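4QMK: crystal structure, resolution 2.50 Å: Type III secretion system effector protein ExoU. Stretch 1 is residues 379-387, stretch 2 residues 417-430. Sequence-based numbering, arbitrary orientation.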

# COMPACT_ATOMS: atom_id res chain seq x y z
N SER A 379 32.93 7.18 14.31
CA SER A 379 33.37 7.02 15.69
C SER A 379 33.64 8.35 16.37
O SER A 379 33.50 8.44 17.55
CB SER A 379 34.55 6.02 15.83
OG SER A 379 35.79 6.63 15.64
N GLU A 380 33.99 9.39 15.62
CA GLU A 380 34.14 10.72 16.19
C GLU A 380 32.77 11.27 16.61
O GLU A 380 32.66 12.12 17.53
CB GLU A 380 34.72 11.69 15.15
CG GLU A 380 36.23 11.56 14.92
CD GLU A 380 36.70 12.22 13.62
OE1 GLU A 380 35.89 12.91 12.94
OE2 GLU A 380 37.88 12.05 13.25
N GLN A 381 31.72 10.79 15.93
CA GLN A 381 30.39 11.25 16.20
C GLN A 381 29.66 10.38 17.19
O GLN A 381 28.46 10.53 17.38
CB GLN A 381 29.64 11.30 14.89
CG GLN A 381 30.08 12.50 14.07
CD GLN A 381 29.74 12.41 12.59
OE1 GLN A 381 28.58 12.28 12.20
NE2 GLN A 381 30.73 12.52 11.79
N THR A 382 30.38 9.44 17.80
CA THR A 382 29.78 8.47 18.68
C THR A 382 30.02 8.90 20.10
O THR A 382 31.14 9.31 20.41
CB THR A 382 30.42 7.10 18.48
OG1 THR A 382 30.08 6.61 17.16
CG2 THR A 382 29.97 6.15 19.50
N VAL A 383 29.00 8.82 20.97
CA VAL A 383 29.19 9.10 22.39
C VAL A 383 28.80 7.87 23.18
O VAL A 383 27.75 7.23 22.94
CB VAL A 383 28.39 10.37 22.83
CG1 VAL A 383 26.91 10.14 22.77
CG2 VAL A 383 28.79 10.81 24.21
N THR A 384 29.64 7.54 24.16
CA THR A 384 29.47 6.32 24.98
C THR A 384 29.01 6.66 26.40
O THR A 384 29.76 7.20 27.19
CB THR A 384 30.78 5.52 25.02
OG1 THR A 384 31.17 5.17 23.67
CG2 THR A 384 30.62 4.27 25.82
N LEU A 385 27.76 6.38 26.70
CA LEU A 385 27.20 6.71 27.98
C LEU A 385 27.81 5.77 29.01
O LEU A 385 27.79 4.57 28.84
CB LEU A 385 25.69 6.59 27.96
CG LEU A 385 24.94 7.44 26.94
CD1 LEU A 385 23.45 7.35 27.24
CD2 LEU A 385 25.38 8.90 26.95
N PRO A 386 28.38 6.31 30.09
CA PRO A 386 28.99 5.48 31.11
C PRO A 386 27.97 4.77 32.01
O PRO A 386 26.95 5.35 32.38
CB PRO A 386 29.78 6.50 31.93
CG PRO A 386 28.97 7.73 31.85
CD PRO A 386 28.40 7.74 30.45
N LEU A 387 28.27 3.53 32.37
CA LEU A 387 27.39 2.75 33.25
C LEU A 387 28.00 2.49 34.62
O LEU A 387 27.32 1.96 35.49
CB LEU A 387 27.02 1.42 32.58
CG LEU A 387 26.09 1.58 31.37
CD1 LEU A 387 25.95 0.29 30.58
CD2 LEU A 387 24.72 2.10 31.81
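Stretch 2, residues 417-430: QARQTVSGHLQQRE

Stretch 2 is helical throughout, part of a longer helix that begins before Gln417, and it packs across a short strand, Thr382 to Leu385, that follows the end of another helix; Gln381 is the first residue to leave helical phi/psi. The two elements run nearly antiparallel, with a crossing angle of 158° and axes that approach to 8.4 Å. The register therefore runs backwards: CA of Gln381 lies 8.2 Å from CA of Arg429, CA of Val383 6.7 Å from CA of Val422, and CA of Leu385 5.4 Å from CA of Ala418. The backbones thus draw closer toward the Leu385 end, where Ala418, with its small side chain pointing sideways, lies alongside the strand.

On the helix, Gln417, Thr421 and His425 point toward stretch 1 at a spacing of four residues, roughly one turn each. Val383 meets two of these turns, with CG2 3.7 Å from both Thr421 CG2 and His425 CB. Its CB also sits over the face of the His425 ring, 4.1 Å from the centroid, a CH-pi contact. The ring edge does different work: His425 NE2 donates a hydrogen bond to Glu380 O at 3.3 Å, tying the helix to the backbone just before the strand. Leu385 points sideways at CB, yet its end reaches in, placing CD2 3.7 Å from Val422 CG2 and 4.0 Å from Ala418 CB. Pro386 CD rests 3.3 Å from Thr421 OG1, a hydroxyl already donating to Gln417 O at 2.9 Å within its own helix.

Polar groups frame this apolar center. The guanidinium of Arg429 lays one face over Gln381 CG, which is 3.9 Å from Arg429 NH2. Glu380 OE1 and Arg429 NH1 stand 4.2 Å apart, beyond a salt bridge, and one water links them; another joins Gln417 NE2 to Pro386 O, weakly at the latter.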

# COMPACT_ATOMS: atom_id res chain seq x y z
N GLN A 417 24.83 11.42 34.69
CA GLN A 417 26.11 11.02 34.12
C GLN A 417 26.07 11.13 32.59
O GLN A 417 27.02 11.58 31.94
CB GLN A 417 26.41 9.59 34.48
CG GLN A 417 26.71 9.38 35.93
CD GLN A 417 28.18 9.49 36.21
OE1 GLN A 417 28.65 10.48 36.78
NE2 GLN A 417 28.93 8.48 35.77
N ALA A 418 24.97 10.66 32.03
CA ALA A 418 24.74 10.73 30.63
C ALA A 418 24.71 12.19 30.16
O ALA A 418 25.34 12.56 29.14
CB ALA A 418 23.43 10.06 30.29
N ARG A 419 24.01 13.02 30.93
CA ARG A 419 23.85 14.43 30.60
C ARG A 419 25.20 15.08 30.48
O ARG A 419 25.48 15.80 29.50
CB ARG A 419 23.02 15.13 31.66
CG ARG A 419 22.78 16.61 31.45
CD ARG A 419 22.10 17.23 32.67
NE ARG A 419 21.60 18.57 32.40
CZ ARG A 419 20.51 19.10 32.97
NH1 ARG A 419 19.76 18.40 33.83
NH2 ARG A 419 20.13 20.33 32.65
N GLN A 420 26.05 14.82 31.47
CA GLN A 420 27.38 15.36 31.45
C GLN A 420 28.22 14.88 30.27
O GLN A 420 28.91 15.68 29.66
CB GLN A 420 28.10 15.01 32.72
CG GLN A 420 27.62 15.77 33.91
CD GLN A 420 28.42 15.42 35.13
OE1 GLN A 420 29.12 14.38 35.18
NE2 GLN A 420 28.32 16.27 36.15
N THR A 421 28.15 13.59 29.96
CA THR A 421 28.98 12.99 28.96
C THR A 421 28.64 13.59 27.60
O THR A 421 29.50 14.05 26.87
CB THR A 421 28.79 11.46 28.96
OG1 THR A 421 29.26 10.92 30.19
CG2 THR A 421 29.60 10.81 27.86
N VAL A 422 27.36 13.63 27.31
CA VAL A 422 26.88 14.16 26.08
C VAL A 422 27.18 15.66 25.94
O VAL A 422 27.63 16.10 24.84
CB VAL A 422 25.41 13.90 25.95
CG1 VAL A 422 24.81 14.67 24.80
CG2 VAL A 422 25.18 12.41 25.79
N SER A 423 26.94 16.43 27.00
CA SER A 423 27.32 17.85 27.01
C SER A 423 28.80 17.95 26.69
O SER A 423 29.21 18.80 25.89
CB SER A 423 27.08 18.52 28.39
OG SER A 423 25.75 18.94 28.55
N GLY A 424 29.61 17.09 27.30
CA GLY A 424 31.06 17.10 27.06
C GLY A 424 31.34 16.80 25.60
O GLY A 424 32.15 17.45 24.96
N HIS A 425 30.60 15.85 25.05
CA HIS A 425 30.81 15.47 23.72
C HIS A 425 30.41 16.62 22.76
O HIS A 425 31.12 16.93 21.83
CB HIS A 425 30.03 14.22 23.43
CG HIS A 425 30.17 13.75 22.03
ND1 HIS A 425 29.31 14.13 21.04
CD2 HIS A 425 31.11 12.98 21.44
CE1 HIS A 425 29.69 13.59 19.89
NE2 HIS A 425 30.79 12.91 20.11
N LEU A 426 29.28 17.26 23.02
CA LEU A 426 28.79 18.32 22.13
C LEU A 426 29.72 19.49 22.14
O LEU A 426 29.93 20.11 21.11
CB LEU A 426 27.38 18.76 22.55
CG LEU A 426 26.32 17.66 22.41
CD1 LEU A 426 25.00 18.10 22.91
CD2 LEU A 426 26.19 17.24 20.94
N GLN A 427 30.34 19.76 23.29
CA GLN A 427 31.28 20.85 23.42
C GLN A 427 32.55 20.57 22.64
O GLN A 427 33.00 21.40 21.86
CB GLN A 427 31.59 21.12 24.89
CG GLN A 427 30.50 21.84 25.69
CD GLN A 427 30.35 23.32 25.32
OE1 GLN A 427 29.80 23.66 24.26
NE2 GLN A 427 30.85 24.21 26.18
N GLN A 428 33.11 19.38 22.81
CA GLN A 428 34.33 18.94 22.11
C GLN A 428 34.14 19.01 20.62
O GLN A 428 35.05 19.38 19.85
CB GLN A 428 34.69 17.52 22.53
CG GLN A 428 35.85 16.89 21.77
CD GLN A 428 37.15 17.63 22.07
OE1 GLN A 428 37.41 17.96 23.23
NE2 GLN A 428 37.95 17.92 21.04
N ARG A 429 32.97 18.61 20.16
CA ARG A 429 32.72 18.66 18.74
C ARG A 429 32.86 20.11 18.19
O ARG A 429 33.33 20.33 17.08
CB ARG A 429 31.33 18.10 18.40
CG ARG A 429 31.14 16.61 18.64
CD ARG A 429 32.06 15.75 17.81
NE ARG A 429 31.77 15.83 16.37
CZ ARG A 429 32.67 15.64 15.40
NH1 ARG A 429 33.91 15.37 15.70
NH2 ARG A 429 32.33 15.73 14.15
N GLU A 430 32.46 21.10 18.96
CA GLU A 430 32.60 22.48 18.49
C GLU A 430 34.07 22.95 18.32
O GLU A 430 34.33 23.92 17.62
CB GLU A 430 31.92 23.44 19.44
CG GLU A 430 30.41 23.32 19.50
CD GLU A 430 29.83 24.50 20.25
OE1 GLU A 430 30.64 25.34 20.71
OE2 GLU A 430 28.59 24.60 20.37
O HOH W 1 35.74 15.60 13.18
O HOH W 2 27.59 6.16 35.48